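PDB 3I36: vascular protein tyrosine phosphatase 1 from Rattus norvegicus, which probably removes phosphate from phosphotyrosine in proteins by hydrolysis, here represented by the catalytic domain of a receptor-type tyrosine phosphatase. Local coordinates for residues Asp127-Val132 and Glu155-Ser160; Gly249-Phe254 and Pro284-Thr289. All blocks are in the same frame, centred on the assembly; numbering follows the deposited sequence.

Contact 1: residues Asp127-Val132 and Glu155-Ser160; sequences DFWRMV and EEYWPS
In the protein-tyrosine phosphatase domain, helix 125-134 packs through two adjacent aromatic residues on the irregular segment 155-160, before strand 164-166. The one hydrogen bond between them runs from Trp-129 NE1 to the backbone O of Tyr-157, 2.7 Å long with an N-H...O angle of 151°; the oxygen lies close to the indole plane, while the nitrogen stands above the carbonyl plane. The Tyr-157 ring is held between neighbours. Over one face, toward the rim, comes the Phe-128 tip, with CE2 3.4 Å from Tyr-157 CD1 and the planes inclined at 45°; on the opposite face Trp-158 CE3 lies above the ring centre. Trp-129 CZ2 meets the Tyr-157 edge, 3.7 Å from Tyr-157 CD1, the two side chains crossing at about a right angle. Phe-128 reaches across to the Tyr-157 ring with CG anti to its backbone N (chi1 -179°). A leucine at Trp-129 would lose the N-H and would probably leave the carbonyl of the buried Tyr-157 without this donor and its ring edge less supported. Tyr-157 OH hydrogen-bonds His-243, next to the probable nucleophile Cys-244, and Gln-202, consistent with a second-shell place for Tyr-157 behind the phosphate-binding loop of the PTP fold.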
ATOM      1  N   ASP A 127      10.001   1.885 -14.775  1.00 12.08           N
ATOM      2  CA  ASP A 127       8.963   2.808 -14.355  1.00 10.71           C
ATOM      3  C   ASP A 127       8.841   2.818 -12.838  1.00 11.56           C
ATOM      4  O   ASP A 127       8.704   3.869 -12.220  1.00 13.18           O
ATOM      5  CB  ASP A 127       7.630   2.362 -14.933  1.00 11.63           C
ATOM      6  CG  ASP A 127       7.548   2.570 -16.426  1.00 13.60           C
ATOM      7  OD1 ASP A 127       8.426   3.271 -16.992  1.00 15.62           O
ATOM      8  OD2 ASP A 127       6.598   2.040 -17.016  1.00 18.11           O
ATOM      9  N   PHE A 128       8.877   1.628 -12.250  1.00 13.06           N
ATOM     10  CA  PHE A 128       8.745   1.500 -10.817  1.00 11.59           C
ATOM     11  C   PHE A 128       9.828   2.294 -10.108  1.00 12.14           C
ATOM     12  O   PHE A 128       9.543   3.101  -9.221  1.00 13.15           O
ATOM     13  CB  PHE A 128       8.836   0.034 -10.422  1.00 13.16           C
ATOM     14  CG  PHE A 128       8.696  -0.207  -8.963  1.00 12.85           C
ATOM     15  CD1 PHE A 128       7.445  -0.390  -8.392  1.00 12.51           C
ATOM     16  CD2 PHE A 128       9.817  -0.267  -8.151  1.00 12.75           C
ATOM     17  CE1 PHE A 128       7.320  -0.640  -7.025  1.00 13.84           C
ATOM     18  CE2 PHE A 128       9.697  -0.500  -6.793  1.00 11.42           C
ATOM     19  CZ  PHE A 128       8.443  -0.685  -6.230  1.00 14.50           C
ATOM     20  N   TRP A 129      11.076   2.066 -10.490  1.00 12.62           N
ATOM     21  CA  TRP A 129      12.171   2.784  -9.853  1.00 13.70           C
ATOM     22  C   TRP A 129      12.166   4.265 -10.189  1.00 15.05           C
ATOM     23  O   TRP A 129      12.592   5.095  -9.386  1.00 13.78           O
ATOM     24  CB  TRP A 129      13.508   2.134 -10.172  1.00 12.97           C
ATOM     25  CG  TRP A 129      13.649   0.869  -9.419  1.00 13.58           C
ATOM     26  CD1 TRP A 129      13.515  -0.396  -9.903  1.00 12.71           C
ATOM     27  CD2 TRP A 129      13.875   0.748  -8.013  1.00 14.82           C
ATOM     28  NE1 TRP A 129      13.681  -1.310  -8.885  1.00 14.00           N
ATOM     29  CE2 TRP A 129      13.903  -0.633  -7.714  1.00 14.68           C
ATOM     30  CE3 TRP A 129      14.070   1.671  -6.978  1.00 16.08           C
ATOM     31  CZ2 TRP A 129      14.117  -1.111  -6.423  1.00 13.53           C
ATOM     32  CZ3 TRP A 129      14.276   1.195  -5.691  1.00 18.63           C
ATOM     33  CH2 TRP A 129      14.303  -0.183  -5.426  1.00 13.40           C
ATOM     34  N   ARG A 130      11.661   4.604 -11.362  1.00 12.45           N
ATOM     35  CA  ARG A 130      11.567   6.003 -11.736  1.00 14.18           C
ATOM     36  C   ARG A 130      10.563   6.682 -10.809  1.00 11.37           C
ATOM     37  O   ARG A 130      10.766   7.807 -10.374  1.00 13.28           O
ATOM     38  CB  ARG A 130      11.168   6.158 -13.203  1.00 14.61           C
ATOM     39  CG  ARG A 130      11.355   7.573 -13.727  1.00 21.36           C
ATOM     40  CD  ARG A 130      11.476   7.601 -15.247  1.00 19.87           C
ATOM     41  NE  ARG A 130      10.426   6.828 -15.885  1.00 21.72           N
ATOM     42  CZ  ARG A 130       9.364   7.357 -16.479  1.00 24.43           C
ATOM     43  NH1 ARG A 130       8.455   6.568 -17.027  1.00 23.63           N
ATOM     44  NH2 ARG A 130       9.211   8.668 -16.513  1.00 29.48           N
ATOM     45  N   MET A 131       9.499   5.969 -10.467  1.00  9.80           N
ATOM     46  CA  MET A 131       8.512   6.510  -9.544  1.00  8.44           C
ATOM     47  C   MET A 131       9.149   6.646  -8.173  1.00 11.96           C
ATOM     48  O   MET A 131       9.006   7.662  -7.496  1.00 15.53           O
ATOM     49  CB  MET A 131       7.329   5.578  -9.428  1.00 12.94           C
ATOM     50  CG  MET A 131       6.349   6.048  -8.376  1.00 14.37           C
ATOM     51  SD  MET A 131       4.792   5.166  -8.455  1.00 12.49           S
ATOM     52  CE  MET A 131       5.247   3.547  -7.860  1.00 10.57           C
ATOM     53  N   VAL A 132       9.837   5.593  -7.757  1.00 12.14           N
ATOM     54  CA  VAL A 132      10.524   5.613  -6.481  1.00 12.82           C
ATOM     55  C   VAL A 132      11.411   6.835  -6.428  1.00 15.14           C
ATOM     56  O   VAL A 132      11.409   7.567  -5.445  1.00 13.48           O
ATOM     57  CB  VAL A 132      11.386   4.355  -6.278  1.00 11.66           C
ATOM     58  CG1 VAL A 132      12.441   4.600  -5.179  1.00 14.68           C
ATOM     59  CG2 VAL A 132      10.499   3.181  -5.909  1.00 11.19           C
ATOM     60  N   GLU A 155       7.336  -8.911  -9.601  1.00 12.65           N
ATOM     61  CA  GLU A 155       8.720  -9.136  -9.989  1.00 16.97           C
ATOM     62  C   GLU A 155       9.624  -8.900  -8.795  1.00 14.90           C
ATOM     63  O   GLU A 155       9.308  -8.106  -7.925  1.00 14.94           O
ATOM     64  CB  GLU A 155       9.135  -8.226 -11.148  1.00 17.48           C
ATOM     65  CG  GLU A 155       8.466  -8.615 -12.443  1.00 20.01           C
ATOM     66  CD  GLU A 155       8.725 -10.068 -12.778  1.00 22.08           C
ATOM     67  OE1 GLU A 155       9.906 -10.428 -12.941  1.00 19.98           O
ATOM     68  OE2 GLU A 155       7.754 -10.849 -12.868  1.00 24.98           O
ATOM     69  N   GLU A 156      10.750  -9.603  -8.751  1.00 16.42           N
ATOM     70  CA  GLU A 156      11.752  -9.281  -7.759  1.00 14.92           C
ATOM     71  C   GLU A 156      12.470  -8.064  -8.302  1.00 12.29           C
ATOM     72  O   GLU A 156      13.457  -8.175  -9.041  1.00 15.06           O
ATOM     73  CB  GLU A 156      12.714 -10.437  -7.549  1.00 15.87           C
ATOM     74  CG  GLU A 156      13.816 -10.095  -6.559  1.00 19.55           C
ATOM     75  CD  GLU A 156      14.456 -11.329  -5.976  1.00 28.80           C
ATOM     76  OE1 GLU A 156      15.444 -11.190  -5.236  1.00 28.26           O
ATOM     77  OE2 GLU A 156      13.960 -12.439  -6.250  1.00 33.79           O
ATOM     78  N   TYR A 157      11.946  -6.899  -7.959  1.00 14.42           N
ATOM     79  CA  TYR A 157      12.335  -5.666  -8.630  1.00 16.13           C
ATOM     80  C   TYR A 157      13.520  -5.023  -7.960  1.00 13.74           C
ATOM     81  O   TYR A 157      13.969  -3.966  -8.382  1.00 15.01           O
ATOM     82  CB  TYR A 157      11.177  -4.677  -8.615  1.00 13.98           C
ATOM     83  CG  TYR A 157      10.647  -4.420  -7.230  1.00 13.40           C
ATOM     84  CD1 TYR A 157      11.276  -3.524  -6.375  1.00 10.40           C
ATOM     85  CD2 TYR A 157       9.533  -5.109  -6.764  1.00 13.80           C
ATOM     86  CE1 TYR A 157      10.780  -3.304  -5.085  1.00 13.39           C
ATOM     87  CE2 TYR A 157       9.030  -4.893  -5.501  1.00 13.03           C
ATOM     88  CZ  TYR A 157       9.658  -3.989  -4.666  1.00 13.19           C
ATOM     89  OH  TYR A 157       9.148  -3.790  -3.410  1.00 14.11           O
ATOM     90  N   TRP A 158      14.006  -5.652  -6.901  1.00 14.47           N
ATOM     91  CA  TRP A 158      15.090  -5.067  -6.130  1.00 16.55           C
ATOM     92  C   TRP A 158      16.358  -5.883  -6.302  1.00 18.43           C
ATOM     93  O   TRP A 158      16.297  -7.096  -6.533  1.00 19.62           O
ATOM     94  CB  TRP A 158      14.707  -4.995  -4.656  1.00 11.02           C
ATOM     95  CG  TRP A 158      14.503  -6.332  -4.028  1.00 14.16           C
ATOM     96  CD1 TRP A 158      15.430  -7.075  -3.360  1.00 17.24           C
ATOM     97  CD2 TRP A 158      13.286  -7.092  -4.004  1.00 15.59           C
ATOM     98  NE1 TRP A 158      14.865  -8.245  -2.915  1.00 17.61           N
ATOM     99  CE2 TRP A 158      13.552  -8.282  -3.303  1.00 15.90           C
ATOM    100  CE3 TRP A 158      11.996  -6.878  -4.513  1.00 13.82           C
ATOM    101  CZ2 TRP A 158      12.579  -9.261  -3.096  1.00 18.80           C
ATOM    102  CZ3 TRP A 158      11.030  -7.842  -4.298  1.00 17.37           C
ATOM    103  CH2 TRP A 158      11.324  -9.019  -3.598  1.00 16.32           C
ATOM    104  N   PRO A 159      17.516  -5.221  -6.181  1.00 15.76           N
ATOM    105  CA  PRO A 159      18.787  -5.922  -6.379  1.00 24.91           C
ATOM    106  C   PRO A 159      19.282  -6.559  -5.095  1.00 21.72           C
ATOM    107  O   PRO A 159      18.738  -6.320  -4.013  1.00 23.12           O
ATOM    108  CB  PRO A 159      19.741  -4.795  -6.783  1.00 24.33           C
ATOM    109  CG  PRO A 159      19.184  -3.577  -6.093  1.00 21.52           C
ATOM    110  CD  PRO A 159      17.696  -3.776  -5.951  1.00 15.57           C
ATOM    111  N   SER A 160      20.318  -7.376  -5.232  1.00 28.35           N
ATOM    112  CA  SER A 160      21.111  -7.821  -4.099  1.00 31.07           C
ATOM    113  C   SER A 160      22.166  -6.754  -3.844  1.00 32.19           C
ATOM    114  O   SER A 160      22.030  -5.606  -4.289  1.00 28.11           O
ATOM    115  CB  SER A 160      21.804  -9.137  -4.431  1.00 37.06           C
ATOM    116  OG  SER A 160      22.735  -8.954  -5.487  1.00 39.60           O
TER

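Contact 2: residues Gly249-Phe254 and Pro284-Thr289; sequences GRTGTF and PLMVQT
Close packing against backbone carries most of this contact between the start of helix 249-267, whose first residues, Gly-249 and Arg-250, complete the phosphate-binding loop, and the loop that precedes helix 290-305. At Gly-252 the two backbones come close together: its CA is 4.5 Å from Met-286 CA, and a beta carbon there would clash with Val-287 N. Met-286, bent at chi2 and chi3 (-53° and -64°), folds its methyl CE back onto the helix, 3.4 Å from Gly-252 CA, and also meets Thr-251 CG2. Val-287 turns CG2 to the next peptide, 3.6 Å from Gly-252 C, with CG2 anti to its own carbonyl carbon. Farther along, Gln-288 CB lies 3.6 Å from Gly-249 CA.

Between the two segments the polar link is a water, which accepts from Gly-249 N at 2.7 Å and gives a weak bond to Gln-288 OE1 at the end of an extended side chain. Just before the helix, Val-248 is backbone-bonded to Val-287. Gly-249 O receives two donors, Thr-253 N and Thr-253 OG1, the hydroxyl at 2.9 Å from above the carbonyl plane.

Gly-249, Arg-250 and Gln-288 are probably substrate-binding residues. Close packing on glycine backbone thus holds loop 284-289 against the start of helix 249-267, while the water gives the Gln-288 side-chain amide only a weak polar link to Gly-249, where the N-terminal dipole would probably favour an anionic phosphate.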
ATOM      1  N   GLY A 249      -5.537  -4.777  -2.235  1.00 13.17           N
ATOM      2  CA  GLY A 249      -6.094  -5.507  -1.111  1.00 11.13           C
ATOM      3  C   GLY A 249      -5.236  -5.380   0.130  1.00 13.00           C
ATOM      4  O   GLY A 249      -5.543  -4.623   1.046  1.00 11.29           O
ATOM      5  N   ARG A 250      -4.166  -6.158   0.180  1.00 10.85           N
ATOM      6  CA  ARG A 250      -3.242  -6.069   1.299  1.00 11.88           C
ATOM      7  C   ARG A 250      -2.735  -4.648   1.462  1.00  9.20           C
ATOM      8  O   ARG A 250      -2.605  -4.134   2.571  1.00 11.67           O
ATOM      9  CB  ARG A 250      -2.073  -7.000   1.041  1.00  9.46           C
ATOM     10  CG  ARG A 250      -2.499  -8.434   0.986  1.00 14.04           C
ATOM     11  CD  ARG A 250      -1.323  -9.324   0.681  1.00 11.09           C
ATOM     12  NE  ARG A 250      -1.794 -10.663   0.345  1.00 14.25           N
ATOM     13  CZ  ARG A 250      -0.995 -11.668   0.009  1.00 18.67           C
ATOM     14  NH1 ARG A 250      -1.498 -12.864  -0.298  1.00 15.67           N
ATOM     15  NH2 ARG A 250       0.311 -11.473  -0.011  1.00 17.80           N
ATOM     16  N   THR A 251      -2.477  -4.014   0.331  1.00 10.61           N
ATOM     17  CA  THR A 251      -1.971  -2.652   0.317  1.00  9.18           C
ATOM     18  C   THR A 251      -2.952  -1.720   0.992  1.00 12.46           C
ATOM     19  O   THR A 251      -2.573  -0.940   1.859  1.00 12.40           O
ATOM     20  CB  THR A 251      -1.701  -2.206  -1.120  1.00  8.36           C
ATOM     21  OG1 THR A 251      -0.532  -2.887  -1.587  1.00 10.32           O
ATOM     22  CG2 THR A 251      -1.486  -0.694  -1.198  1.00  8.21           C
ATOM     23  N   GLY A 252      -4.214  -1.809   0.596  1.00 10.15           N
ATOM     24  CA  GLY A 252      -5.233  -0.945   1.168  1.00  8.44           C
ATOM     25  C   GLY A 252      -5.405  -1.250   2.634  1.00  8.51           C
ATOM     26  O   GLY A 252      -5.624  -0.365   3.447  1.00 10.82           O
ATOM     27  N   THR A 253      -5.322  -2.529   2.975  1.00 13.70           N
ATOM     28  CA  THR A 253      -5.453  -2.938   4.361  1.00  9.05           C
ATOM     29  C   THR A 253      -4.332  -2.323   5.189  1.00  8.64           C
ATOM     30  O   THR A 253      -4.571  -1.738   6.237  1.00  8.84           O
ATOM     31  CB  THR A 253      -5.458  -4.472   4.474  1.00 12.62           C
ATOM     32  OG1 THR A 253      -6.545  -4.983   3.698  1.00 12.85           O
ATOM     33  CG2 THR A 253      -5.630  -4.920   5.920  1.00  9.02           C
ATOM     34  N   PHE A 254      -3.111  -2.429   4.697  1.00  8.54           N
ATOM     35  CA  PHE A 254      -1.989  -1.873   5.418  1.00 10.27           C
ATOM     36  C   PHE A 254      -2.150  -0.357   5.578  1.00 12.86           C
ATOM     37  O   PHE A 254      -1.957   0.203   6.662  1.00 11.13           O
ATOM     38  CB  PHE A 254      -0.702  -2.167   4.680  1.00  8.42           C
ATOM     39  CG  PHE A 254       0.487  -1.512   5.300  1.00 10.89           C
ATOM     40  CD1 PHE A 254       1.163  -2.136   6.332  1.00 11.61           C
ATOM     41  CD2 PHE A 254       0.894  -0.266   4.890  1.00 12.06           C
ATOM     42  CE1 PHE A 254       2.243  -1.543   6.928  1.00 14.31           C
ATOM     43  CE2 PHE A 254       1.981   0.347   5.490  1.00 11.35           C
ATOM     44  CZ  PHE A 254       2.658  -0.310   6.512  1.00 12.50           C
ATOM     45  N   PRO A 284      -9.005   1.843  -7.156  1.00 13.20           N
ATOM     46  CA  PRO A 284     -10.060   0.845  -7.054  1.00 10.73           C
ATOM     47  C   PRO A 284      -9.707  -0.202  -6.026  1.00 10.30           C
ATOM     48  O   PRO A 284      -8.524  -0.451  -5.746  1.00 10.80           O
ATOM     49  CB  PRO A 284     -10.045   0.187  -8.446  1.00 16.92           C
ATOM     50  CG  PRO A 284      -8.696   0.506  -9.001  1.00 22.13           C
ATOM     51  CD  PRO A 284      -8.446   1.899  -8.515  1.00 18.07           C
ATOM     52  N   LEU A 285     -10.749  -0.795  -5.455  1.00 11.52           N
ATOM     53  CA  LEU A 285     -10.639  -2.059  -4.744  1.00 12.92           C
ATOM     54  C   LEU A 285      -9.834  -2.007  -3.455  1.00 13.85           C
ATOM     55  O   LEU A 285      -9.561  -3.044  -2.867  1.00 12.88           O
ATOM     56  CB  LEU A 285     -10.031  -3.108  -5.676  1.00  9.29           C
ATOM     57  CG  LEU A 285     -10.915  -3.458  -6.864  1.00 11.03           C
ATOM     58  CD1 LEU A 285     -10.158  -4.301  -7.852  1.00 13.24           C
ATOM     59  CD2 LEU A 285     -12.188  -4.175  -6.378  1.00 14.05           C
ATOM     60  N   MET A 286      -9.428  -0.817  -3.025  1.00 14.24           N
ATOM     61  CA  MET A 286      -8.618  -0.721  -1.816  1.00 12.66           C
ATOM     62  C   MET A 286      -9.355  -1.422  -0.693  1.00 13.41           C
ATOM     63  O   MET A 286     -10.516  -1.104  -0.429  1.00  9.80           O
ATOM     64  CB  MET A 286      -8.350   0.736  -1.457  1.00  9.84           C
ATOM     65  CG  MET A 286      -7.691   1.522  -2.585  1.00 10.23           C
ATOM     66  SD  MET A 286      -6.206   0.688  -3.184  1.00 12.78           S
ATOM     67  CE  MET A 286      -5.206   0.771  -1.724  1.00 11.37           C
ATOM     68  N   VAL A 287      -8.684  -2.383  -0.058  1.00 11.38           N
ATOM     69  CA  VAL A 287      -9.319  -3.301   0.883  1.00 10.99           C
ATOM     70  C   VAL A 287     -10.311  -4.107   0.063  1.00 10.19           C
ATOM     71  O   VAL A 287     -11.496  -3.788  -0.050  1.00 11.09           O
ATOM     72  CB  VAL A 287      -9.993  -2.580   2.081  1.00 10.08           C
ATOM     73  CG1 VAL A 287     -10.485  -3.606   3.119  1.00  9.22           C
ATOM     74  CG2 VAL A 287      -9.000  -1.626   2.729  1.00 10.62           C
ATOM     75  N   GLN A 288      -9.779  -5.162  -0.521  1.00 12.55           N
ATOM     76  CA  GLN A 288     -10.375  -5.750  -1.701  1.00 13.23           C
ATOM     77  C   GLN A 288     -11.351  -6.863  -1.375  1.00 13.95           C
ATOM     78  O   GLN A 288     -12.160  -7.238  -2.211  1.00 18.20           O
ATOM     79  CB  GLN A 288      -9.264  -6.285  -2.588  1.00 16.52           C
ATOM     80  CG  GLN A 288      -9.753  -6.903  -3.867  1.00 21.41           C
ATOM     81  CD  GLN A 288      -8.608  -7.267  -4.753  1.00 25.10           C
ATOM     82  OE1 GLN A 288      -7.489  -7.496  -4.275  1.00 21.31           O
ATOM     83  NE2 GLN A 288      -8.856  -7.294  -6.058  1.00 24.95           N
ATOM     84  N   THR A 289     -11.271  -7.385  -0.157  1.00 14.04           N
ATOM     85  CA  THR A 289     -12.175  -8.436   0.262  1.00 17.58           C
ATOM     86  C   THR A 289     -12.855  -8.032   1.566  1.00 18.62           C
ATOM     87  O   THR A 289     -12.336  -7.239   2.341  1.00 13.24           O
ATOM     88  CB  THR A 289     -11.433  -9.784   0.471  1.00 14.62           C
ATOM     89  OG1 THR A 289     -10.587  -9.688   1.624  1.00 20.11           O
ATOM     90  CG2 THR A 289     -10.582 -10.110  -0.736  1.00 23.14           C
TER
HETATM   91  O   HOH W   1      -4.269  -6.262  -4.101  1.00 11.38           O

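Overall arrangement
Both contacts are buried and lie in the same phosphatase domain, but they join different elements and do not touch; their centres are about 21 Å apart and their nearest atoms about 10 Å. Contact 2 sits nearer the centre of the chain and itself contains probable substrate-binding residues, whereas contact 1 lies farther out, with Tyr-157 about 10 Å, side chain to side chain, from the probable nucleophile Cys-244. The chemistry follows place: large aromatic rings and a direct indole-to-carbonyl bond in contact 1, glycine backbone packed by Met-286 and Val-287, with one weakly bridging water, in contact 2. Strand 240-243 lies between them, touched by Phe-128 from one contact and Thr-251 from the other.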